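Local coordinates for protein topoisomerase IV subunit A (Escherichia coli, PDB 1ZVT) that forms part of topoisomerase IV, a type II enzyme that unlinks and relaxes DNA, through a C-terminal beta-pinwheel domain that probably binds DNA and influences substrate choice, at residues A[100-104]-A[128-133]; A[147-151]-A[175-179]; A[155-159]-A[221-227]; A[204-209]-A[233-237]. One frame throughout, in Å; residues are numbered along the deposited sequence.

Interaction 1: A[100-104]-A[128-133]; sequences MASDA and LPENAH
Asp103 and His133 grip each other through three hydrogen bonds that use backbone and side chain of both residues. The shortest runs from Asp103 N to His133 O at 2.8 Å. In return His133 N gives its hydrogen to Asp103 OD1 at 2.9 Å, reaching it from above the carboxylate plane, while the ring nitrogen His133 ND1 meets Asp103 OD2 at 3.0 Å on the syn side. OD2 lies close to the imidazole plane, yet ring and carboxylate stand 89° apart. Both oxygens reach segment 128-133 because CG of Asp103 sits between its own N and carbonyl carbon (chi1 69°). An alanine here takes both carboxylate oxygens from His133 N and ND1, and the imidazole would probably be freer to turn. In the beta-pinwheel, the chain just beyond strand 97-101 is thereby tied to the loop that leads on to strand 138-139, its neighbour in the same antiparallel sheet. That loop folds back in a type II turn from Pro129 to Ala132. Its apolar side packs outside the polar cluster: Ala104 CB rests on Pro129 CG at 3.7 Å, and Ser102 CB touches Leu128 CD2 at 3.6 Å.

Interaction 2: A[147-151]-A[175-179]; sequences LLAIT and IINIP
Thr151 turns its methyl, not its hydroxyl, into the isoleucines of segment 175-179, and this is the tight end of the contact. Its CG2 presses on Ile176 CD1 at 3.5 Å, closer than ordinary carbon packing, and meets Ile178 CD1 at 4.0 Å. The methyl lies anti to the carbonyl carbon of Thr151, which leaves OG1 to accept a hydrogen bond from the backbone N of Arg155 across the hairpin turn. Ile176 reaches across with CG1 anti to its backbone N (chi1 -179°), an extended pose that carries CD1 up to the threonine. At the other end Leu147 and Ile175 cross at about a right angle in ordinary contact, with Leu147 CD2 3.7 Å from Ile175 CG2.

Strand 146-151 is an inner strand of an antiparallel four-stranded sheet in the beta-pinwheel, and the face carrying Leu147, Ala149 and Thr151 receives the segment that follows strand 173-174, the edge strand of another sheet. The opposite face, with Leu148 and Ile150, packs on strand 201-206.

Away from the threonine the fit is slacker. Ala149 CB stands 4.2 Å from Ile175 CG2 and equally far from Ile176 CD1. The backbones run nearly in the same direction, 9° apart, but Ala149 CA and Ile176 CA are 7.2 Å from each other, so the segments meet by side chains and share no backbone bonds. Toward solvent, Asn177 points away from the strand, and exposed Pro179 takes the N-cap position of helix 180-184.

Interaction 3: A[155-159]-A[221-227]; sequences RMLMF and VTGERGR
Val221 O is gripped twice, by the backbone of Met158 and by a water. Met158 N reaches it at 3.0 Å from above the carbonyl plane, 40° out of it, and the water gives it a second hydrogen at 3.0 Å. The same water donates to Met156 O, so it bridges the two backbones beside the direct bond. One step on, Gly223 N binds Met158 O at 3.0 Å, and the two direct bonds make Met158 and Thr222 a single beta bridge.

Around this bridge the side chains are mostly apolar. Val221 CG2 packs against Met156 CE, while Leu157 bends its two methyls under the loop: CD1 lies 3.7 Å from Gly223 CA, and CD2 rests near the carbonyls of Glu224 and Arg227 at the ends of a type II turn. Farther along, Arg225 lays its aliphatic stem over Phe159 in a CH-pi contact, with CB 3.6 Å from the ring centroid and only 11° off the normal. The stem leaves with CG anti to the backbone N (chi1 170°), following the ring, and then bends at chi3 so that NH1 can bind Lys174 O.

Strand 155-160 belongs to a pinwheel sheet whose outer strand, 230-231, follows this loop in the chain. Across these two segments the backbone bridge is short and apolar packing spreads beyond it; further backbone bonds of Gly226 and Arg227 tie the loop to Ile175 and Asn177. Arg225 serves twice: hydrocarbon for the phenylalanine, guanidinium for the carbonyl beyond.

Interaction 4: A[204-209]-A[233-237]; sequences IHVGKR and RGLQR
A beta hairpin, turned by a type II' turn from Val206 to Arg209, lays the side chains of these two corner residues against the loop 233-237. Arg209, bent at chi3, brings its guanidinium over the loop backbone, with the peptide from Gly234 to Leu235 over one face of the group: Gly234 C lies 4.0 Å above the plane, offset toward the rim. Its NH2 edge runs into Leu235 CD1 at 3.3 Å, and the methyl lies in the guanidinium plane. NH1 comes within 3.4 Å of Arg233 O, but the angle is too poor for a hydrogen bond, so the arginine rests here on the Gly234–Leu235 peptide and on the leucine methyl. A serine in its place would probably leave the Gly234–Leu235 peptide without this flat cover and open a gap beside Leu235.

The hairpin joins strands 201-206 and 209-213 of the three-stranded antiparallel sheet at the C-terminal end of the beta-pinwheel chain. The loop carries the chain out of strand 230-231 of the preceding sheet and into strand 240-244, alongside 201-206. Where it leaves the arginine, Leu235 forms the centre of an inverse gamma turn. Its CD1 also touches Ile204 CG2 at 3.5 Å, the two side chains crossing at about a right angle, and Ile150 of strand 146-151 adjoins both residues. Val206, with CG1 anti to its backbone N (chi1 175°), sets that methyl 3.3 Å from Gln236 O, while CG2 lies 3.7 Å from Gly234 O, near the exposed end of the hairpin.

Overall arrangement
Interaction 2 is the buried one, made of aliphatic side chains and the methyl of Thr151; the other three are partly buried and each brings in backbone polar groups. Interactions 2 and 3 use neighbouring strands of one sheet, 146-151 and 155-160, and their loops also meet where Gly226 N lies 2.9 Å from Ile175 O. Interaction 1, in an earlier sheet, has the most hydrogen bonds across it, three, two of them to a carboxylate; it adjoins interaction 2 through Ala101 and Ile175. Interaction 4 lies farthest from the chain's centre, about 22 Å between centres, and relies on a guanidinium lying over a peptide and on methyl contacts. Leu235 links it inward, touching Ile150 of interaction 2 and Met156 of interaction 3.

Interaction 1: A[100-104]-A[128-133]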
loop_
_atom_site.group_PDB
_atom_site.type_symbol
_atom_site.label_atom_id
_atom_site.label_comp_id
_atom_site.label_asym_id
_atom_site.label_seq_id
_atom_site.Cartn_x
_atom_site.Cartn_y
_atom_site.Cartn_z
ATOM N N MET A 100 7.103 1.152 -2.150
ATOM C CA MET A 100 6.962 1.212 -0.690
ATOM C C MET A 100 7.242 2.630 -0.239
ATOM O O MET A 100 8.159 3.272 -0.757
ATOM C CB MET A 100 7.975 0.284 -0.006
ATOM C CG MET A 100 7.783 -1.201 -0.281
ATOM S SD MET A 100 6.152 -1.842 0.210
ATOM C CE MET A 100 5.971 -1.285 1.877
ATOM N N ALA A 101 6.464 3.133 0.721
ATOM C CA ALA A 101 6.641 4.515 1.154
ATOM C C ALA A 101 6.050 4.760 2.523
ATOM O O ALA A 101 5.189 3.991 3.005
ATOM C CB ALA A 101 6.018 5.480 0.124
ATOM N N SER A 102 6.521 5.833 3.152
ATOM C CA SER A 102 5.923 6.307 4.402
ATOM C C SER A 102 5.265 7.671 4.187
ATOM O O SER A 102 5.578 8.412 3.233
ATOM C CB SER A 102 6.999 6.428 5.485
ATOM O OG SER A 102 7.865 7.512 5.180
ATOM N N ASP A 103 4.386 8.052 5.105
ATOM C CA ASP A 103 3.704 9.335 4.951
ATOM C C ASP A 103 4.599 10.522 5.328
ATOM O O ASP A 103 4.185 11.663 5.214
ATOM C CB ASP A 103 2.364 9.375 5.715
ATOM C CG ASP A 103 2.522 9.382 7.207
ATOM O OD1 ASP A 103 3.650 9.271 7.741
ATOM O OD2 ASP A 103 1.467 9.464 7.877
ATOM N N ALA A 104 5.840 10.248 5.711
ATOM C CA ALA A 104 6.831 11.327 5.814
ATOM C C ALA A 104 7.351 11.750 4.426
ATOM O O ALA A 104 8.097 12.725 4.317
ATOM C CB ALA A 104 8.000 10.859 6.720
ATOM N N LEU A 128 10.157 3.908 9.542
ATOM C CA LEU A 128 9.268 5.053 9.697
ATOM C C LEU A 128 9.884 6.103 10.601
ATOM O O LEU A 128 10.281 5.793 11.748
ATOM C CB LEU A 128 7.949 4.625 10.313
ATOM C CG LEU A 128 7.162 3.563 9.550
ATOM C CD1 LEU A 128 5.932 3.199 10.349
ATOM C CD2 LEU A 128 6.780 4.092 8.164
ATOM N N PRO A 129 9.948 7.348 10.109
ATOM C CA PRO A 129 10.251 8.508 10.973
ATOM C C PRO A 129 9.270 8.663 12.115
ATOM O O PRO A 129 8.244 8.006 12.133
ATOM C CB PRO A 129 10.146 9.697 10.007
ATOM C CG PRO A 129 10.545 9.099 8.682
ATOM C CD PRO A 129 9.839 7.740 8.689
ATOM N N GLU A 130 9.602 9.532 13.074
ATOM C CA GLU A 130 8.789 9.725 14.255
ATOM C C GLU A 130 7.332 10.013 13.896
ATOM O O GLU A 130 7.043 10.950 13.146
ATOM C CB GLU A 130 9.357 10.878 15.089
ATOM C CG GLU A 130 8.736 10.968 16.464
ATOM C CD GLU A 130 9.196 12.194 17.232
ATOM O OE1 GLU A 130 9.837 13.092 16.630
ATOM O OE2 GLU A 130 8.904 12.257 18.445
ATOM N N ASN A 131 6.429 9.178 14.415
ATOM C CA ASN A 131 4.983 9.336 14.204
ATOM C C ASN A 131 4.518 9.138 12.769
ATOM O O ASN A 131 3.390 9.503 12.407
ATOM C CB ASN A 131 4.521 10.695 14.744
ATOM C CG ASN A 131 4.813 10.846 16.225
ATOM O OD1 ASN A 131 4.747 9.866 16.983
ATOM N ND2 ASN A 131 5.187 12.060 16.648
ATOM N N ALA A 132 5.370 8.544 11.947
ATOM C CA ALA A 132 4.985 8.303 10.556
ATOM C C ALA A 132 4.231 6.990 10.428
ATOM O O ALA A 132 4.282 6.140 11.337
ATOM C CB ALA A 132 6.204 8.293 9.663
ATOM N N HIS A 133 3.564 6.836 9.284
ATOM C CA HIS A 133 2.782 5.636 8.975
ATOM C C HIS A 133 3.163 5.112 7.617
ATOM O O HIS A 133 3.679 5.857 6.768
ATOM C CB HIS A 133 1.290 5.973 8.977
ATOM C CG HIS A 133 0.845 6.650 10.234
ATOM N ND1 HIS A 133 0.897 8.017 10.395
ATOM C CD2 HIS A 133 0.409 6.146 11.411
ATOM C CE1 HIS A 133 0.490 8.331 11.615
ATOM N NE2 HIS A 133 0.174 7.214 12.246
#

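Interaction 2: A[147-151]-A[175-179]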
loop_
_atom_site.group_PDB
_atom_site.type_symbol
_atom_site.label_atom_id
_atom_site.label_comp_id
_atom_site.label_asym_id
_atom_site.label_seq_id
_atom_site.Cartn_x
_atom_site.Cartn_y
_atom_site.Cartn_z
ATOM N N LEU A 147 4.601 8.323 -10.974
ATOM C CA LEU A 147 4.280 8.392 -9.547
ATOM C C LEU A 147 3.589 9.729 -9.313
ATOM O O LEU A 147 4.032 10.752 -9.829
ATOM C CB LEU A 147 5.586 8.313 -8.727
ATOM C CG LEU A 147 5.512 8.390 -7.195
ATOM C CD1 LEU A 147 6.715 7.688 -6.582
ATOM C CD2 LEU A 147 5.410 9.842 -6.705
ATOM N N LEU A 148 2.493 9.714 -8.563
ATOM C CA LEU A 148 1.768 10.939 -8.261
ATOM C C LEU A 148 1.586 10.991 -6.760
ATOM O O LEU A 148 1.073 10.036 -6.147
ATOM C CB LEU A 148 0.411 10.982 -8.981
ATOM C CG LEU A 148 -0.451 12.199 -8.650
ATOM C CD1 LEU A 148 0.179 13.519 -9.104
ATOM C CD2 LEU A 148 -1.842 12.062 -9.240
ATOM N N ALA A 149 2.097 12.063 -6.160
ATOM C CA ALA A 149 2.012 12.231 -4.716
ATOM C C ALA A 149 1.169 13.442 -4.419
ATOM O O ALA A 149 1.288 14.469 -5.093
ATOM C CB ALA A 149 3.441 12.471 -4.124
ATOM N N ILE A 150 0.315 13.333 -3.401
ATOM C CA ILE A 150 -0.515 14.454 -2.955
ATOM C C ILE A 150 -0.334 14.575 -1.448
ATOM O O ILE A 150 -0.493 13.589 -0.734
ATOM C CB ILE A 150 -2.035 14.213 -3.236
ATOM C CG1 ILE A 150 -2.237 13.890 -4.736
ATOM C CG2 ILE A 150 -2.859 15.443 -2.779
ATOM C CD1 ILE A 150 -3.713 13.533 -5.051
ATOM N N THR A 151 0.021 15.763 -0.968
ATOM C CA THR A 151 0.228 15.950 0.474
ATOM C C THR A 151 -1.037 16.373 1.231
ATOM O O THR A 151 -2.017 16.843 0.625
ATOM C CB THR A 151 1.319 17.010 0.773
ATOM O OG1 THR A 151 0.838 18.318 0.446
ATOM C CG2 THR A 151 2.578 16.732 -0.043
ATOM N N ILE A 175 10.596 11.291 -1.856
ATOM C CA ILE A 175 9.632 11.338 -2.957
ATOM C C ILE A 175 9.171 12.784 -3.152
ATOM O O ILE A 175 9.239 13.326 -4.248
ATOM C CB ILE A 175 8.423 10.424 -2.629
ATOM C CG1 ILE A 175 8.879 8.962 -2.665
ATOM C CG2 ILE A 175 7.231 10.676 -3.579
ATOM C CD1 ILE A 175 7.870 7.977 -2.051
ATOM N N ILE A 176 8.712 13.396 -2.062
ATOM C CA ILE A 176 8.211 14.758 -2.078
ATOM C C ILE A 176 8.689 15.440 -0.799
ATOM O O ILE A 176 8.757 14.805 0.254
ATOM C CB ILE A 176 6.654 14.757 -2.225
ATOM C CG1 ILE A 176 6.091 16.179 -2.277
ATOM C CG2 ILE A 176 5.999 13.977 -1.085
ATOM C CD1 ILE A 176 4.646 16.262 -2.773
ATOM N N ASN A 177 9.054 16.716 -0.878
ATOM C CA ASN A 177 9.605 17.378 0.305
ATOM C C ASN A 177 8.531 17.796 1.288
ATOM O O ASN A 177 7.686 18.626 0.980
ATOM C CB ASN A 177 10.430 18.602 -0.064
ATOM C CG ASN A 177 11.150 19.176 1.144
ATOM O OD1 ASN A 177 10.928 20.330 1.531
ATOM N ND2 ASN A 177 12.005 18.372 1.749
ATOM N N ILE A 178 8.554 17.170 2.449
ATOM C CA ILE A 178 7.711 17.558 3.576
ATOM C C ILE A 178 8.683 17.757 4.750
ATOM O O ILE A 178 9.413 16.836 5.117
ATOM C CB ILE A 178 6.682 16.465 3.894
ATOM C CG1 ILE A 178 5.858 16.149 2.616
ATOM C CG2 ILE A 178 5.761 16.902 5.056
ATOM C CD1 ILE A 178 4.919 15.003 2.757
ATOM N N PRO A 179 8.722 18.974 5.306
ATOM C CA PRO A 179 9.646 19.253 6.403
ATOM C C PRO A 179 9.454 18.234 7.529
ATOM O O PRO A 179 8.325 17.959 7.927
ATOM C CB PRO A 179 9.245 20.660 6.853
ATOM C CG PRO A 179 8.628 21.293 5.624
ATOM C CD PRO A 179 7.935 20.154 4.908
#

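Interaction 3: A[155-159]-A[221-227]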
loop_
_atom_site.group_PDB
_atom_site.type_symbol
_atom_site.label_atom_id
_atom_site.label_comp_id
_atom_site.label_asym_id
_atom_site.label_seq_id
_atom_site.Cartn_x
_atom_site.Cartn_y
_atom_site.Cartn_z
ATOM N N ARG A 155 -0.454 19.753 -1.749
ATOM C CA ARG A 155 0.514 19.896 -2.836
ATOM C C ARG A 155 0.584 18.620 -3.650
ATOM O O ARG A 155 0.465 17.530 -3.103
ATOM C CB ARG A 155 1.909 20.259 -2.320
ATOM C CG ARG A 155 1.945 21.647 -1.679
ATOM C CD ARG A 155 3.328 22.080 -1.270
ATOM N NE ARG A 155 3.215 23.491 -0.909
ATOM C CZ ARG A 155 2.812 23.919 0.280
ATOM N NH1 ARG A 155 2.533 23.054 1.253
ATOM N NH2 ARG A 155 2.674 25.220 0.496
ATOM N N MET A 156 0.780 18.769 -4.959
ATOM C CA MET A 156 0.846 17.633 -5.886
ATOM C C MET A 156 2.174 17.628 -6.639
ATOM O O MET A 156 2.673 18.673 -7.080
ATOM C CB MET A 156 -0.313 17.672 -6.897
ATOM C CG MET A 156 -1.679 17.582 -6.264
ATOM S SD MET A 156 -2.978 17.550 -7.525
ATOM C CE MET A 156 -2.378 16.351 -8.646
ATOM N N LEU A 157 2.758 16.446 -6.772
ATOM C CA LEU A 157 3.987 16.294 -7.562
ATOM C C LEU A 157 3.897 15.019 -8.361
ATOM O O LEU A 157 3.508 13.994 -7.817
ATOM C CB LEU A 157 5.213 16.202 -6.640
ATOM C CG LEU A 157 6.591 16.080 -7.323
ATOM C CD1 LEU A 157 6.962 17.341 -8.080
ATOM C CD2 LEU A 157 7.686 15.764 -6.318
ATOM N N MET A 158 4.275 15.079 -9.634
ATOM C CA MET A 158 4.279 13.876 -10.487
ATOM C C MET A 158 5.654 13.733 -11.150
ATOM O O MET A 158 6.204 14.714 -11.649
ATOM C CB MET A 158 3.204 13.943 -11.581
ATOM C CG MET A 158 3.061 12.636 -12.351
ATOM S SD MET A 158 1.582 12.649 -13.384
ATOM C CE MET A 158 2.072 13.648 -14.768
ATOM N N PHE A 159 6.195 12.516 -11.172
ATOM C CA PHE A 159 7.439 12.241 -11.909
ATOM C C PHE A 159 7.482 10.749 -12.236
ATOM O O PHE A 159 6.768 9.967 -11.602
ATOM C CB PHE A 159 8.687 12.668 -11.104
ATOM C CG PHE A 159 8.816 11.988 -9.760
ATOM C CD1 PHE A 159 9.346 10.697 -9.656
ATOM C CD2 PHE A 159 8.449 12.659 -8.595
ATOM C CE1 PHE A 159 9.467 10.075 -8.404
ATOM C CE2 PHE A 159 8.555 12.043 -7.349
ATOM C CZ PHE A 159 9.076 10.750 -7.258
ATOM N N VAL A 221 1.738 19.660 -12.846
ATOM C CA VAL A 221 2.287 19.343 -11.523
ATOM C C VAL A 221 3.481 18.398 -11.634
ATOM O O VAL A 221 3.963 17.908 -10.627
ATOM C CB VAL A 221 1.210 18.762 -10.505
ATOM C CG1 VAL A 221 0.026 19.732 -10.347
ATOM C CG2 VAL A 221 0.745 17.373 -10.919
ATOM N N THR A 222 3.943 18.144 -12.860
ATOM C CA THR A 222 5.142 17.330 -13.053
ATOM C C THR A 222 6.371 18.127 -12.597
ATOM O O THR A 222 6.460 19.340 -12.830
ATOM C CB THR A 222 5.233 16.826 -14.501
ATOM O OG1 THR A 222 4.047 16.080 -14.802
ATOM C CG2 THR A 222 6.429 15.923 -14.694
ATOM N N GLY A 223 7.306 17.466 -11.923
ATOM C CA GLY A 223 8.473 18.158 -11.410
ATOM C C GLY A 223 9.525 17.156 -10.994
ATOM O O GLY A 223 9.359 15.948 -11.183
ATOM N N GLU A 224 10.606 17.655 -10.422
ATOM C CA GLU A 224 11.690 16.778 -10.022
ATOM C C GLU A 224 11.319 16.085 -8.717
ATOM O O GLU A 224 10.767 16.706 -7.827
ATOM C CB GLU A 224 12.964 17.605 -9.831
ATOM C CG GLU A 224 14.225 16.792 -9.627
ATOM C CD GLU A 224 14.849 16.290 -10.938
ATOM O OE1 GLU A 224 14.753 17.001 -11.960
ATOM O OE2 GLU A 224 15.460 15.192 -10.927
ATOM N N ARG A 225 11.658 14.803 -8.612
ATOM C CA ARG A 225 11.524 14.079 -7.355
ATOM C C ARG A 225 12.167 14.857 -6.214
ATOM O O ARG A 225 13.271 15.413 -6.367
ATOM C CB ARG A 225 12.167 12.695 -7.473
ATOM C CG ARG A 225 12.284 11.979 -6.138
ATOM C CD ARG A 225 12.767 10.538 -6.292
ATOM N NE ARG A 225 14.191 10.440 -6.640
ATOM C CZ ARG A 225 15.187 10.537 -5.764
ATOM N NH1 ARG A 225 14.939 10.786 -4.476
ATOM N NH2 ARG A 225 16.439 10.395 -6.176
ATOM N N GLY A 226 11.456 14.940 -5.089
ATOM C CA GLY A 226 11.983 15.587 -3.894
ATOM C C GLY A 226 11.664 17.064 -3.762
ATOM O O GLY A 226 11.995 17.684 -2.742
ATOM N N ARG A 227 11.049 17.640 -4.801
ATOM C CA ARG A 227 10.508 18.988 -4.754
ATOM C C ARG A 227 9.266 18.980 -3.846
ATOM O O ARG A 227 8.756 17.898 -3.486
ATOM C CB ARG A 227 10.143 19.478 -6.169
ATOM C CG ARG A 227 11.330 19.823 -7.061
ATOM C CD ARG A 227 11.569 21.316 -7.097
ATOM N NE ARG A 227 12.739 21.710 -7.881
ATOM C CZ ARG A 227 13.444 22.813 -7.632
ATOM N NH1 ARG A 227 13.090 23.606 -6.627
ATOM N NH2 ARG A 227 14.502 23.133 -8.376
HETATM O O HOH W 1 4.663 20.240 -8.871
#

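Interaction 4: A[204-209]-A[233-237]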
loop_
_atom_site.group_PDB
_atom_site.type_symbol
_atom_site.label_atom_id
_atom_site.label_comp_id
_atom_site.label_asym_id
_atom_site.label_seq_id
_atom_site.Cartn_x
_atom_site.Cartn_y
_atom_site.Cartn_z
ATOM N N ILE A 204 -11.056 14.396 -8.298
ATOM C CA ILE A 204 -10.853 14.448 -6.848
ATOM C C ILE A 204 -11.973 15.271 -6.246
ATOM O O ILE A 204 -12.249 16.380 -6.724
ATOM C CB ILE A 204 -9.461 15.078 -6.513
ATOM C CG1 ILE A 204 -8.324 14.289 -7.178
ATOM C CG2 ILE A 204 -9.238 15.191 -5.004
ATOM C CD1 ILE A 204 -6.934 14.895 -6.994
ATOM N N HIS A 205 -12.621 14.749 -5.195
ATOM C CA HIS A 205 -13.681 15.481 -4.532
ATOM C C HIS A 205 -13.320 15.775 -3.095
ATOM O O HIS A 205 -12.672 14.969 -2.441
ATOM C CB HIS A 205 -14.974 14.688 -4.513
ATOM C CG HIS A 205 -15.372 14.144 -5.848
ATOM N ND1 HIS A 205 -16.565 14.470 -6.445
ATOM C CD2 HIS A 205 -14.748 13.289 -6.689
ATOM C CE1 HIS A 205 -16.666 13.838 -7.596
ATOM N NE2 HIS A 205 -15.584 13.101 -7.762
ATOM N N VAL A 206 -13.703 16.960 -2.640
ATOM C CA VAL A 206 -13.661 17.317 -1.240
ATOM C C VAL A 206 -15.059 17.854 -0.970
ATOM O O VAL A 206 -15.370 18.984 -1.371
ATOM C CB VAL A 206 -12.654 18.474 -0.966
ATOM C CG1 VAL A 206 -12.705 18.906 0.476
ATOM C CG2 VAL A 206 -11.205 18.101 -1.386
ATOM N N GLY A 207 -15.885 17.065 -0.291
ATOM C CA GLY A 207 -17.311 17.407 -0.141
ATOM C C GLY A 207 -17.928 17.647 -1.515
ATOM O O GLY A 207 -17.753 16.837 -2.436
ATOM N N LYS A 208 -18.603 18.782 -1.659
ATOM C CA LYS A 208 -19.294 19.128 -2.904
ATOM C C LYS A 208 -18.427 19.955 -3.869
ATOM O O LYS A 208 -18.958 20.597 -4.785
ATOM C CB LYS A 208 -20.618 19.864 -2.612
ATOM C CG LYS A 208 -21.610 19.128 -1.687
ATOM C CD LYS A 208 -21.672 17.630 -1.939
ATOM C CE LYS A 208 -22.774 16.973 -1.115
ATOM N NZ LYS A 208 -22.470 15.522 -0.852
ATOM N N ARG A 209 -17.108 19.940 -3.659
ATOM C CA ARG A 209 -16.138 20.579 -4.561
ATOM C C ARG A 209 -15.486 19.457 -5.345
ATOM O O ARG A 209 -15.217 18.404 -4.776
ATOM C CB ARG A 209 -15.073 21.309 -3.742
ATOM C CG ARG A 209 -13.978 21.975 -4.558
ATOM C CD ARG A 209 -12.744 22.295 -3.713
ATOM N NE ARG A 209 -11.644 21.368 -3.988
ATOM C CZ ARG A 209 -10.607 21.643 -4.778
ATOM N NH1 ARG A 209 -10.497 22.830 -5.362
ATOM N NH2 ARG A 209 -9.665 20.732 -4.975
ATOM N N ARG A 233 -5.335 25.122 -3.977
ATOM C CA ARG A 233 -6.191 25.662 -2.918
ATOM C C ARG A 233 -7.392 24.767 -2.674
ATOM O O ARG A 233 -8.080 24.374 -3.610
ATOM C CB ARG A 233 -6.705 27.075 -3.227
ATOM C CG ARG A 233 -6.989 27.859 -1.933
ATOM C CD ARG A 233 -8.157 28.839 -2.025
ATOM N NE ARG A 233 -7.889 29.939 -2.942
ATOM C CZ ARG A 233 -8.740 30.932 -3.208
ATOM N NH1 ARG A 233 -9.934 30.988 -2.621
ATOM N NH2 ARG A 233 -8.389 31.879 -4.065
ATOM N N GLY A 234 -7.641 24.460 -1.406
ATOM C CA GLY A 234 -8.799 23.672 -1.027
ATOM C C GLY A 234 -8.642 22.176 -1.194
ATOM O O GLY A 234 -9.566 21.427 -0.883
ATOM N N LEU A 235 -7.477 21.715 -1.652
ATOM C CA LEU A 235 -7.268 20.262 -1.821
ATOM C C LEU A 235 -6.775 19.594 -0.526
ATOM O O LEU A 235 -5.655 19.080 -0.460
ATOM C CB LEU A 235 -6.319 19.968 -2.998
ATOM C CG LEU A 235 -6.338 18.546 -3.575
ATOM C CD1 LEU A 235 -7.623 18.271 -4.324
ATOM C CD2 LEU A 235 -5.136 18.365 -4.494
ATOM N N GLN A 236 -7.615 19.634 0.501
ATOM C CA GLN A 236 -7.342 19.044 1.797
ATOM C C GLN A 236 -8.564 18.233 2.204
ATOM O O GLN A 236 -9.685 18.610 1.845
ATOM C CB GLN A 236 -7.120 20.138 2.836
ATOM C CG GLN A 236 -5.866 20.937 2.618
ATOM C CD GLN A 236 -5.575 21.813 3.800
ATOM O OE1 GLN A 236 -4.894 21.403 4.743
ATOM N NE2 GLN A 236 -6.103 23.013 3.776
ATOM N N ARG A 237 -8.339 17.137 2.941
ATOM C CA ARG A 237 -9.393 16.214 3.387
ATOM C C ARG A 237 -10.140 15.668 2.180
ATOM O O ARG A 237 -11.360 15.704 2.102
ATOM C CB ARG A 237 -10.331 16.850 4.431
ATOM C CG ARG A 237 -9.569 17.388 5.665
ATOM C CD ARG A 237 -10.525 17.742 6.797
ATOM N NE ARG A 237 -11.558 18.698 6.391
ATOM C CZ ARG A 237 -12.244 19.467 7.237
ATOM N NH1 ARG A 237 -11.998 19.424 8.544
ATOM N NH2 ARG A 237 -13.168 20.299 6.774
#